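Local coordinates for WZI (PDB 2YNK), which is an outer-membrane beta-barrel lectin that underpins group 1 capsule assembly, probably by binding the capsular polysaccharide at the cell surface, at residues Leu27-Leu32 against Gln194-Ala199; Gly146-Trp151 against Gly171-Arg176; Gln150-Gly155 against Gly229-Met234; Leu160-Ala165 against Asp350-Gln355. All coordinates share one frame; numbering follows the deposited sequence.

Contact 1: Leu27-Leu32 against Gln194-Ala199; sequences LSTWPL and QYQISA. With HEX (hexane), chain S.
Thr29 and Gln196 mark the closest approach of the two backbones, yet their CA atoms are 7.7 Å apart, too far for main-chain pairing. Within 27-32 only Thr29 and Trp30 form a short strand, followed by the cis peptide bond before Pro31, while 194-199 is continuous strand; side chains bridge the gap. With CG anti to the backbone N (chi1 -164°) and the chain extended beyond it, Gln196 reaches across, and its NE2 donates to Trp30 O at 3.1 Å. This bond is almost straight (175° at the hydrogen) and lies in the amide's own plane, although the donor stands above the carbonyl plane of Trp30. CD of Pro31 packs 3.3 Å from the same NE2, its ring crossing the glutamine at about a right angle. Thr29 runs past Gln196 in the opposite direction, its CG2 coming to 3.6 Å from NE2. A water receiving a weak bond from Gln194 NE2 donates to Thr29 O at 3.0 Å, a second and looser bridge. On the far side of the strand, a hexane lies over one face of the Tyr195 ring, with C2 3.7 Å from CZ. Gln196 OE1 accepts bonds from Trp152 and Gln150, and NE2 also donates to Gln175. Backbone bonds of Ser28 with Gly153 and Trp30 with Trp151 pair strand 29-30 with strand 151-152 inside the barrel, beside helix 8-19; strand 193-201 belongs to the wall between strands 170-176 and 212-221.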
# COMPACT_ATOMS: atom_id res chain seq x y z
N LEU A 27 3.20 -3.81 -9.94
CA LEU A 27 2.55 -3.89 -8.65
C LEU A 27 2.96 -2.71 -7.77
O LEU A 27 2.90 -2.82 -6.55
CB LEU A 27 2.91 -5.20 -7.96
CG LEU A 27 2.51 -6.48 -8.69
CD1 LEU A 27 3.04 -7.70 -7.96
CD2 LEU A 27 1.01 -6.56 -8.85
N SER A 28 3.35 -1.59 -8.37
CA SER A 28 3.83 -0.45 -7.58
C SER A 28 2.86 0.74 -7.56
O SER A 28 3.17 1.79 -7.00
CB SER A 28 5.21 -0.00 -8.08
OG SER A 28 5.10 0.67 -9.31
N THR A 29 1.68 0.57 -8.17
CA THR A 29 0.64 1.57 -8.11
C THR A 29 -0.70 0.90 -7.84
O THR A 29 -1.32 0.34 -8.75
CB THR A 29 0.58 2.38 -9.40
OG1 THR A 29 1.73 3.22 -9.47
CG2 THR A 29 -0.64 3.25 -9.44
N TRP A 30 -1.12 0.94 -6.57
CA TRP A 30 -2.43 0.47 -6.16
C TRP A 30 -3.36 1.63 -5.96
O TRP A 30 -2.92 2.72 -5.60
CB TRP A 30 -2.31 -0.31 -4.87
CG TRP A 30 -1.50 -1.56 -5.03
CD1 TRP A 30 -0.14 -1.66 -5.25
CD2 TRP A 30 -1.99 -2.94 -5.02
NE1 TRP A 30 0.24 -2.97 -5.36
CE2 TRP A 30 -0.82 -3.79 -5.23
CE3 TRP A 30 -3.23 -3.53 -4.85
CZ2 TRP A 30 -0.92 -5.17 -5.26
CZ3 TRP A 30 -3.32 -4.92 -4.89
CH2 TRP A 30 -2.19 -5.72 -5.09
N PRO A 31 -4.66 1.42 -6.19
CA PRO A 31 -5.29 0.15 -6.54
C PRO A 31 -4.98 -0.27 -7.97
O PRO A 31 -4.68 0.57 -8.82
CB PRO A 31 -6.77 0.45 -6.36
CG PRO A 31 -6.89 1.87 -6.74
CD PRO A 31 -5.64 2.52 -6.21
N LEU A 32 -5.04 -1.57 -8.23
CA LEU A 32 -4.80 -2.12 -9.57
C LEU A 32 -6.11 -2.28 -10.33
O LEU A 32 -7.11 -2.71 -9.76
CB LEU A 32 -4.12 -3.50 -9.48
CG LEU A 32 -2.87 -3.64 -8.62
CD1 LEU A 32 -2.55 -5.10 -8.41
CD2 LEU A 32 -1.71 -2.90 -9.26
N GLN A 194 1.49 3.60 -16.79
CA GLN A 194 0.28 3.85 -16.03
C GLN A 194 0.34 5.19 -15.30
O GLN A 194 1.40 5.62 -14.83
CB GLN A 194 0.05 2.72 -15.02
CG GLN A 194 -1.01 2.99 -13.95
CD GLN A 194 -2.42 3.11 -14.50
OE1 GLN A 194 -2.69 3.91 -15.40
NE2 GLN A 194 -3.34 2.33 -13.94
N TYR A 195 -0.82 5.84 -15.22
CA TYR A 195 -0.98 7.05 -14.46
C TYR A 195 -2.00 6.81 -13.36
O TYR A 195 -2.91 5.99 -13.50
CB TYR A 195 -1.41 8.21 -15.36
CG TYR A 195 -2.87 8.21 -15.74
CD1 TYR A 195 -3.31 7.52 -16.86
CD2 TYR A 195 -3.81 8.90 -14.98
CE1 TYR A 195 -4.65 7.51 -17.22
CE2 TYR A 195 -5.15 8.89 -15.33
CZ TYR A 195 -5.57 8.19 -16.44
OH TYR A 195 -6.90 8.18 -16.79
N GLN A 196 -1.84 7.53 -12.26
CA GLN A 196 -2.90 7.66 -11.27
C GLN A 196 -2.98 9.11 -10.86
O GLN A 196 -1.97 9.73 -10.52
CB GLN A 196 -2.64 6.77 -10.05
CG GLN A 196 -3.87 6.57 -9.19
CD GLN A 196 -3.57 5.82 -7.92
OE1 GLN A 196 -3.24 6.42 -6.89
NE2 GLN A 196 -3.64 4.50 -7.98
N ILE A 197 -4.18 9.67 -10.90
CA ILE A 197 -4.39 11.02 -10.39
C ILE A 197 -5.44 10.91 -9.31
O ILE A 197 -6.35 10.10 -9.42
CB ILE A 197 -4.81 12.01 -11.50
CG1 ILE A 197 -6.16 11.63 -12.11
CG2 ILE A 197 -3.75 12.06 -12.59
CD1 ILE A 197 -6.53 12.46 -13.32
N SER A 198 -5.27 11.69 -8.23
CA SER A 198 -6.30 11.75 -7.18
C SER A 198 -6.42 13.12 -6.54
O SER A 198 -5.42 13.83 -6.33
CB SER A 198 -6.06 10.69 -6.10
OG SER A 198 -4.81 10.86 -5.45
N ALA A 199 -7.67 13.50 -6.25
CA ALA A 199 -7.99 14.69 -5.45
C ALA A 199 -8.86 14.26 -4.27
O ALA A 199 -9.92 13.68 -4.46
CB ALA A 199 -8.69 15.74 -6.29
C1 HEX S . -4.62 12.05 -17.86
C2 HEX S . -5.51 11.15 -18.71
C3 HEX S . -4.72 10.35 -19.75
C4 HEX S . -5.62 9.95 -20.92
C5 HEX S . -4.89 9.23 -22.05
C6 HEX S . -5.79 9.09 -23.26
O HOH W 1 -2.76 0.07 -11.40

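Contact 2: Gly146-Trp151 against Gly171-Arg176; sequences GQVPQW and GFLMQR
Leu173 pushes its CD1 methyl against the side chain of Gln150, lying 3.9 Å from CG and equally 3.9 Å from NE2, so one methyl spans the glutamine from its aliphatic part to its amide. The two side chains approach from opposite directions. That of Leu173 leaves the strand on the side facing 146-151, and CG anti to the backbone N (chi1 -170°) places CD1 on Gln150. Val148, its CB also directed at the strand, adds a looser apolar contact, with CG1 4.4 Å from the same CD1. The amide of Gln150 has polar partners: NE2 donates to Ser198 as well as to Gln196, and OE1 accepts from Arg162.

At the other end the contact is main chain alone. Gly146 and Gly171 form a hydrogen-bonded antiparallel pair: Gly171 N donates to Gly146 O at 2.9 Å and Gly146 N to Gly171 O at 3.2 Å. At Gly146, whose backbone angles suit glycine, the chain turns a corner, and the CA separation of 5.7 Å in this pair is the closest in the contact. Gln147, just past the corner, touches a bound n-octane and belongs to its pocket together with Thr170. The arrangement belongs to the closed antiparallel beta-barrel of this protein, where the chain leaves the wall after strand 141-145, turns inward, and lays Val148 and Gln150 against Leu173 on the inner face of strand 170-176.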
# COMPACT_ATOMS: atom_id res chain seq x y z
N GLY A 146 -15.09 7.81 -3.65
CA GLY A 146 -15.20 7.08 -2.39
C GLY A 146 -14.03 7.31 -1.45
O GLY A 146 -13.34 8.33 -1.53
N GLN A 147 -13.82 6.35 -0.56
CA GLN A 147 -12.67 6.36 0.32
C GLN A 147 -11.80 5.20 -0.05
O GLN A 147 -11.83 4.16 0.62
CB GLN A 147 -13.10 6.28 1.79
CG GLN A 147 -13.76 7.56 2.28
CD GLN A 147 -14.16 7.52 3.74
OE1 GLN A 147 -14.34 6.46 4.34
NE2 GLN A 147 -14.33 8.70 4.32
N VAL A 148 -11.02 5.37 -1.12
CA VAL A 148 -10.19 4.28 -1.64
C VAL A 148 -8.74 4.42 -1.17
O VAL A 148 -8.12 5.45 -1.43
CB VAL A 148 -10.20 4.21 -3.19
CG1 VAL A 148 -9.27 3.11 -3.68
CG2 VAL A 148 -11.61 4.01 -3.69
N PRO A 149 -8.20 3.39 -0.50
CA PRO A 149 -6.78 3.41 -0.18
C PRO A 149 -5.90 3.23 -1.41
O PRO A 149 -6.31 2.56 -2.39
CB PRO A 149 -6.61 2.21 0.76
CG PRO A 149 -7.72 1.29 0.40
CD PRO A 149 -8.86 2.18 0.03
N GLN A 150 -4.70 3.81 -1.34
CA GLN A 150 -3.71 3.68 -2.40
C GLN A 150 -2.42 3.05 -1.87
O GLN A 150 -2.25 2.88 -0.65
CB GLN A 150 -3.37 5.05 -3.00
CG GLN A 150 -4.49 5.71 -3.77
CD GLN A 150 -4.39 7.23 -3.74
OE1 GLN A 150 -4.48 7.85 -2.67
NE2 GLN A 150 -4.22 7.83 -4.91
N TRP A 151 -1.54 2.71 -2.81
CA TRP A 151 -0.15 2.41 -2.49
C TRP A 151 0.72 2.86 -3.61
O TRP A 151 0.54 2.42 -4.74
CB TRP A 151 0.06 0.94 -2.25
CG TRP A 151 1.42 0.57 -1.73
CD1 TRP A 151 2.56 0.29 -2.47
CD2 TRP A 151 1.82 0.41 -0.33
NE1 TRP A 151 3.61 -0.03 -1.64
CE2 TRP A 151 3.23 0.02 -0.34
CE3 TRP A 151 1.17 0.54 0.89
CZ2 TRP A 151 3.93 -0.22 0.82
CZ3 TRP A 151 1.89 0.28 2.06
CH2 TRP A 151 3.23 -0.09 2.02
N GLY A 171 -12.49 11.07 -1.89
CA GLY A 171 -12.06 11.76 -3.09
C GLY A 171 -12.28 11.05 -4.40
O GLY A 171 -12.93 9.99 -4.48
N PHE A 172 -11.74 11.67 -5.45
CA PHE A 172 -11.81 11.17 -6.82
C PHE A 172 -10.48 10.54 -7.20
O PHE A 172 -9.42 10.97 -6.74
CB PHE A 172 -12.16 12.30 -7.77
CG PHE A 172 -13.54 12.85 -7.58
CD1 PHE A 172 -14.62 12.30 -8.25
CD2 PHE A 172 -13.78 13.89 -6.70
CE1 PHE A 172 -15.90 12.79 -8.07
CE2 PHE A 172 -15.05 14.39 -6.51
CZ PHE A 172 -16.12 13.83 -7.20
N LEU A 173 -10.54 9.51 -8.04
CA LEU A 173 -9.34 8.79 -8.45
C LEU A 173 -9.50 8.30 -9.90
O LEU A 173 -10.59 7.88 -10.30
CB LEU A 173 -9.09 7.62 -7.49
CG LEU A 173 -7.76 6.87 -7.61
CD1 LEU A 173 -7.45 6.22 -6.27
CD2 LEU A 173 -7.77 5.85 -8.74
N MSE A 174 -8.42 8.37 -10.67
CA MSE A 174 -8.47 8.04 -12.09
C MSE A 174 -7.24 7.28 -12.50
O MSE A 174 -6.14 7.58 -12.04
CB MSE A 174 -8.65 9.30 -12.92
CG MSE A 174 -9.67 9.02 -14.02
SE MSE A 174 -9.90 10.58 -15.21
CE MSE A 174 -9.57 9.75 -16.96
N GLN A 175 -7.44 6.30 -13.39
CA GLN A 175 -6.42 5.33 -13.80
C GLN A 175 -6.67 4.76 -15.19
O GLN A 175 -7.80 4.76 -15.66
CB GLN A 175 -6.46 4.12 -12.88
CG GLN A 175 -5.74 4.31 -11.59
CD GLN A 175 -5.73 3.06 -10.76
OE1 GLN A 175 -5.17 3.05 -9.66
NE2 GLN A 175 -6.35 1.99 -11.26
N ARG A 176 -5.63 4.20 -15.82
CA ARG A 176 -5.86 3.36 -16.99
C ARG A 176 -6.48 2.05 -16.54
O ARG A 176 -6.21 1.59 -15.43
CB ARG A 176 -4.55 3.05 -17.73
CG ARG A 176 -3.83 4.26 -18.30
CD ARG A 176 -2.64 3.82 -19.13
NE ARG A 176 -3.03 3.43 -20.49
CZ ARG A 176 -2.23 2.80 -21.35
NH1 ARG A 176 -1.00 2.44 -21.02
NH2 ARG A 176 -2.69 2.50 -22.56

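Contact 3: Gln150-Gly155 against Gly229-Met234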
# COMPACT_ATOMS: atom_id res chain seq x y z
N GLN A 150 -4.70 3.81 -1.34
CA GLN A 150 -3.71 3.68 -2.40
C GLN A 150 -2.42 3.05 -1.87
O GLN A 150 -2.25 2.88 -0.65
CB GLN A 150 -3.37 5.05 -3.00
CG GLN A 150 -4.49 5.71 -3.77
CD GLN A 150 -4.39 7.23 -3.74
OE1 GLN A 150 -4.48 7.85 -2.67
NE2 GLN A 150 -4.22 7.83 -4.91
N TRP A 151 -1.54 2.71 -2.81
CA TRP A 151 -0.15 2.41 -2.49
C TRP A 151 0.72 2.86 -3.61
O TRP A 151 0.54 2.42 -4.74
CB TRP A 151 0.06 0.94 -2.25
CG TRP A 151 1.42 0.57 -1.73
CD1 TRP A 151 2.56 0.29 -2.47
CD2 TRP A 151 1.82 0.41 -0.33
NE1 TRP A 151 3.61 -0.03 -1.64
CE2 TRP A 151 3.23 0.02 -0.34
CE3 TRP A 151 1.17 0.54 0.89
CZ2 TRP A 151 3.93 -0.22 0.82
CZ3 TRP A 151 1.89 0.28 2.06
CH2 TRP A 151 3.23 -0.09 2.02
N TRP A 152 1.66 3.75 -3.30
CA TRP A 152 2.57 4.29 -4.32
C TRP A 152 4.00 3.84 -4.12
O TRP A 152 4.73 4.39 -3.28
CB TRP A 152 2.48 5.81 -4.33
CG TRP A 152 1.26 6.33 -5.03
CD1 TRP A 152 0.13 5.61 -5.45
CD2 TRP A 152 0.97 7.71 -5.38
NE1 TRP A 152 -0.78 6.44 -6.03
CE2 TRP A 152 -0.33 7.71 -6.04
CE3 TRP A 152 1.64 8.91 -5.23
CZ2 TRP A 152 -0.91 8.86 -6.51
CZ3 TRP A 152 1.05 10.07 -5.71
CH2 TRP A 152 -0.19 10.04 -6.34
N GLY A 153 4.40 2.83 -4.90
CA GLY A 153 5.79 2.40 -4.94
C GLY A 153 5.99 0.92 -4.71
O GLY A 153 5.04 0.21 -4.41
N PRO A 154 7.24 0.46 -4.84
CA PRO A 154 7.56 -0.95 -4.83
C PRO A 154 7.83 -1.54 -3.45
O PRO A 154 8.08 -2.74 -3.34
CB PRO A 154 8.83 -1.01 -5.67
CG PRO A 154 9.51 0.28 -5.36
CD PRO A 154 8.44 1.29 -5.05
N GLY A 155 7.77 -0.71 -2.42
CA GLY A 155 8.08 -1.17 -1.08
C GLY A 155 7.01 -2.08 -0.55
O GLY A 155 5.86 -2.01 -0.98
N GLY A 229 9.33 4.77 -11.71
CA GLY A 229 8.20 5.54 -11.21
C GLY A 229 8.54 6.98 -10.86
O GLY A 229 9.65 7.29 -10.43
N ALA A 230 7.56 7.85 -11.06
CA ALA A 230 7.62 9.22 -10.61
C ALA A 230 6.29 9.54 -9.93
O ALA A 230 5.23 9.06 -10.36
CB ALA A 230 7.86 10.15 -11.79
N SER A 231 6.33 10.32 -8.85
CA SER A 231 5.09 10.72 -8.19
C SER A 231 5.23 12.04 -7.44
O SER A 231 6.30 12.38 -6.91
CB SER A 231 4.57 9.61 -7.27
OG SER A 231 5.61 8.95 -6.58
N ARG A 232 4.11 12.77 -7.41
CA ARG A 232 4.05 14.07 -6.79
C ARG A 232 2.74 14.22 -6.01
O ARG A 232 1.69 13.75 -6.43
CB ARG A 232 4.18 15.13 -7.88
CG ARG A 232 4.34 16.56 -7.39
CD ARG A 232 4.68 17.48 -8.56
NE ARG A 232 4.17 18.85 -8.38
CZ ARG A 232 4.76 19.79 -7.64
NH1 ARG A 232 5.89 19.55 -6.98
NH2 ARG A 232 4.20 21.00 -7.57
N ILE A 233 2.83 14.87 -4.85
CA ILE A 233 1.68 15.15 -3.99
C ILE A 233 1.75 16.59 -3.54
O ILE A 233 2.82 17.06 -3.16
CB ILE A 233 1.70 14.25 -2.74
CG1 ILE A 233 0.92 12.96 -2.98
CG2 ILE A 233 1.11 14.96 -1.54
CD1 ILE A 233 -0.58 13.16 -3.04
N MSE A 234 0.63 17.30 -3.56
CA MSE A 234 0.59 18.61 -2.91
C MSE A 234 -0.53 18.69 -1.91
O MSE A 234 -1.66 18.27 -2.15
CB MSE A 234 0.55 19.78 -3.90
CG MSE A 234 -0.57 19.67 -4.92
SE MSE A 234 -0.75 21.41 -5.83
CE MSE A 234 -1.28 20.63 -7.57
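Ser231 is the first residue in segment 229-234 of strand 226-236 to meet Trp152, and it does so through carbon: CB lies 3.6 Å from CE3 and 3.9 Å from CZ3 of the indole, approaching obliquely. The CA atoms of this pair, 7.9 Å apart, are the nearest across the segments. Arg232 comes next and contributes main chain only. Its carbonyl O sits in the plane of the indole at the ring edge, 3.8 Å from CZ3, whereas its side chain departs on the other side of the strand to form a salt bridge with Glu298. Ile233 completes the series, bringing CG1 to 4.0 Å from CZ3, again obliquely. Three consecutive residues therefore line the CE3-CZ3 side of the indole, and no hydrogen bond joins the segments. Trp152 reaches them with CG anti to its carbonyl carbon (chi1 -77°). The pyrrole NE1 is held separately, by Gln196. Trp152 thus spans from strand 193-201 to strand 226-236 on the barrel's inside, touching Arg217 of the intervening strand 212-221. Its own short strand, 151-152, pairs with strand 29-30.

Contact 4: Leu160-Ala165 against Asp350-Gln355; sequences LIRGDA and DGYYQQ
A tyrosine hydroxyl meeting a main-chain carbonyl, with an arginine alkyl chain beside it, makes this a small buried loop-to-loop contact: Tyr352 against Ile161 and Arg162. Neither touching side lies on a regular strand, for 160-165 is irregular throughout and Tyr352 is the centre of an inverse gamma turn just before strand 353-354. The backbones stay well apart, with 9.4 Å between the CA atoms of Ile161 and Tyr352, and the long tyrosine side chain closes most of the distance. Its CG is anti to the backbone N (chi1 -168°), sending the ring directly across. OH then donates to Ile161 O, modelled at 2.4 Å; so short a length is doubtful at this resolution. In the model the carbonyl oxygen lies in the ring plane, at the ring edge. Around this bond the hydroxyl has aliphatic neighbours. Arg162 brings CD to 3.3 Å and CG to 3.6 Å from OH, crossing the tyrosine at about a right angle, while Ile161 CG1 stands 4.3 Å from OH.

The arginine chain is bent at both chi2 (-67°) and chi3, which turns its guanidinium back over its own loop, where NH1 donates to Gly163 O at 2.8 Å. The guanidinium plane is turned 68° from the tyrosine ring. NH1 also bonds to Leu359 O. Strand 226-236 of the barrel wall adjoins both partners, with Ile233 touching Ile161, Arg162 and Tyr352, while strand 151-152 borders the loop through Trp152.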
# COMPACT_ATOMS: atom_id res chain seq x y z
N LEU A 160 6.92 5.93 0.90
CA LEU A 160 7.42 7.18 1.47
C LEU A 160 6.53 8.38 1.14
O LEU A 160 6.73 9.46 1.71
CB LEU A 160 8.83 7.48 0.98
CG LEU A 160 9.94 6.47 1.28
CD1 LEU A 160 11.22 6.90 0.57
CD2 LEU A 160 10.17 6.32 2.78
N ILE A 161 5.57 8.19 0.24
CA ILE A 161 4.78 9.32 -0.28
C ILE A 161 3.27 9.14 -0.14
O ILE A 161 2.59 10.09 0.23
CB ILE A 161 5.11 9.60 -1.76
CG1 ILE A 161 4.41 10.89 -2.21
CG2 ILE A 161 4.76 8.40 -2.64
CD1 ILE A 161 5.13 11.63 -3.32
N ARG A 162 2.75 7.97 -0.47
CA ARG A 162 1.34 7.67 -0.26
C ARG A 162 1.17 6.19 0.04
O ARG A 162 1.20 5.35 -0.86
CB ARG A 162 0.48 8.07 -1.46
CG ARG A 162 0.10 9.55 -1.47
CD ARG A 162 -0.85 9.96 -0.34
NE ARG A 162 -2.13 9.24 -0.41
CZ ARG A 162 -2.47 8.21 0.36
NH1 ARG A 162 -1.65 7.74 1.32
NH2 ARG A 162 -3.64 7.62 0.17
N GLY A 163 0.98 5.91 1.32
CA GLY A 163 0.75 4.57 1.79
C GLY A 163 -0.63 4.36 2.36
O GLY A 163 -1.61 4.99 1.95
N ASP A 164 -0.65 3.52 3.39
CA ASP A 164 -1.77 2.68 3.76
C ASP A 164 -2.08 2.76 5.24
O ASP A 164 -2.98 2.06 5.70
CB ASP A 164 -1.26 1.26 3.54
CG ASP A 164 -2.31 0.33 3.09
OD1 ASP A 164 -3.31 0.78 2.49
OD2 ASP A 164 -2.11 -0.87 3.31
N ALA A 165 -1.32 3.58 5.97
CA ALA A 165 -1.17 3.48 7.42
C ALA A 165 -1.95 4.59 8.11
O ALA A 165 -1.40 5.39 8.87
CB ALA A 165 0.31 3.59 7.77
N ASP A 350 -0.25 20.29 11.29
CA ASP A 350 -0.45 18.90 11.73
C ASP A 350 0.46 17.96 10.93
O ASP A 350 0.48 16.75 11.18
CB ASP A 350 -1.91 18.46 11.53
CG ASP A 350 -2.87 18.97 12.60
OD1 ASP A 350 -2.50 19.74 13.51
OD2 ASP A 350 -4.06 18.55 12.50
N GLY A 351 1.18 18.49 9.94
CA GLY A 351 2.16 17.70 9.20
C GLY A 351 1.48 16.85 8.15
O GLY A 351 0.30 17.03 7.88
N TYR A 352 2.24 15.93 7.57
CA TYR A 352 1.75 15.03 6.51
C TYR A 352 1.13 13.79 7.18
O TYR A 352 1.62 12.66 7.04
CB TYR A 352 2.91 14.67 5.57
CG TYR A 352 2.51 13.98 4.27
CD1 TYR A 352 1.67 14.61 3.36
CD2 TYR A 352 3.00 12.71 3.95
CE1 TYR A 352 1.31 13.99 2.17
CE2 TYR A 352 2.65 12.09 2.77
CZ TYR A 352 1.80 12.73 1.88
OH TYR A 352 1.43 12.12 0.70
N TYR A 353 0.06 14.04 7.95
CA TYR A 353 -0.64 13.04 8.75
C TYR A 353 -2.13 13.33 8.79
O TYR A 353 -2.53 14.49 8.94
CB TYR A 353 -0.17 13.06 10.21
CG TYR A 353 1.28 12.78 10.44
CD1 TYR A 353 2.24 13.76 10.22
CD2 TYR A 353 1.70 11.56 10.94
CE1 TYR A 353 3.58 13.53 10.45
CE2 TYR A 353 3.05 11.31 11.18
CZ TYR A 353 3.98 12.30 10.94
OH TYR A 353 5.32 12.08 11.16
N GLN A 354 -2.96 12.29 8.67
CA GLN A 354 -4.38 12.41 8.94
C GLN A 354 -4.67 11.70 10.23
O GLN A 354 -4.29 10.53 10.38
CB GLN A 354 -5.21 11.79 7.84
CG GLN A 354 -6.69 12.00 8.04
CD GLN A 354 -7.52 11.40 6.96
OE1 GLN A 354 -8.09 12.11 6.14
NE2 GLN A 354 -7.59 10.08 6.94
N GLN A 355 -5.34 12.39 11.15
CA GLN A 355 -5.69 11.86 12.47
C GLN A 355 -4.49 11.24 13.16
O GLN A 355 -4.58 10.21 13.82
CB GLN A 355 -6.84 10.87 12.35
CG GLN A 355 -8.07 11.54 11.76
CD GLN A 355 -9.17 10.58 11.38
OE1 GLN A 355 -8.96 9.66 10.59
NE2 GLN A 355 -10.37 10.82 11.90

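How the contacts relate
All four contacts are buried; none is a surface patch. Contacts 1 to 3 share a network of glutamines and Trp152: Gln196 of contact 1 bonds to Gln150 and Gln175 of contact 2 and to Trp152 of contact 3. Contact 4, about 17 Å from contact 1 between centres, joins this network through Arg162, which bonds to Gln150, and through the backbone bond between Trp152 and Arg162. The chemistry differs with place. Contact 2, where the chain leaves the wall, alone has backbone pairing across its segments. Contact 1 is amide-to-carbonyl, contact 3 is carbon packing along an indole, and contact 4 rests on a hydroxyl between loops.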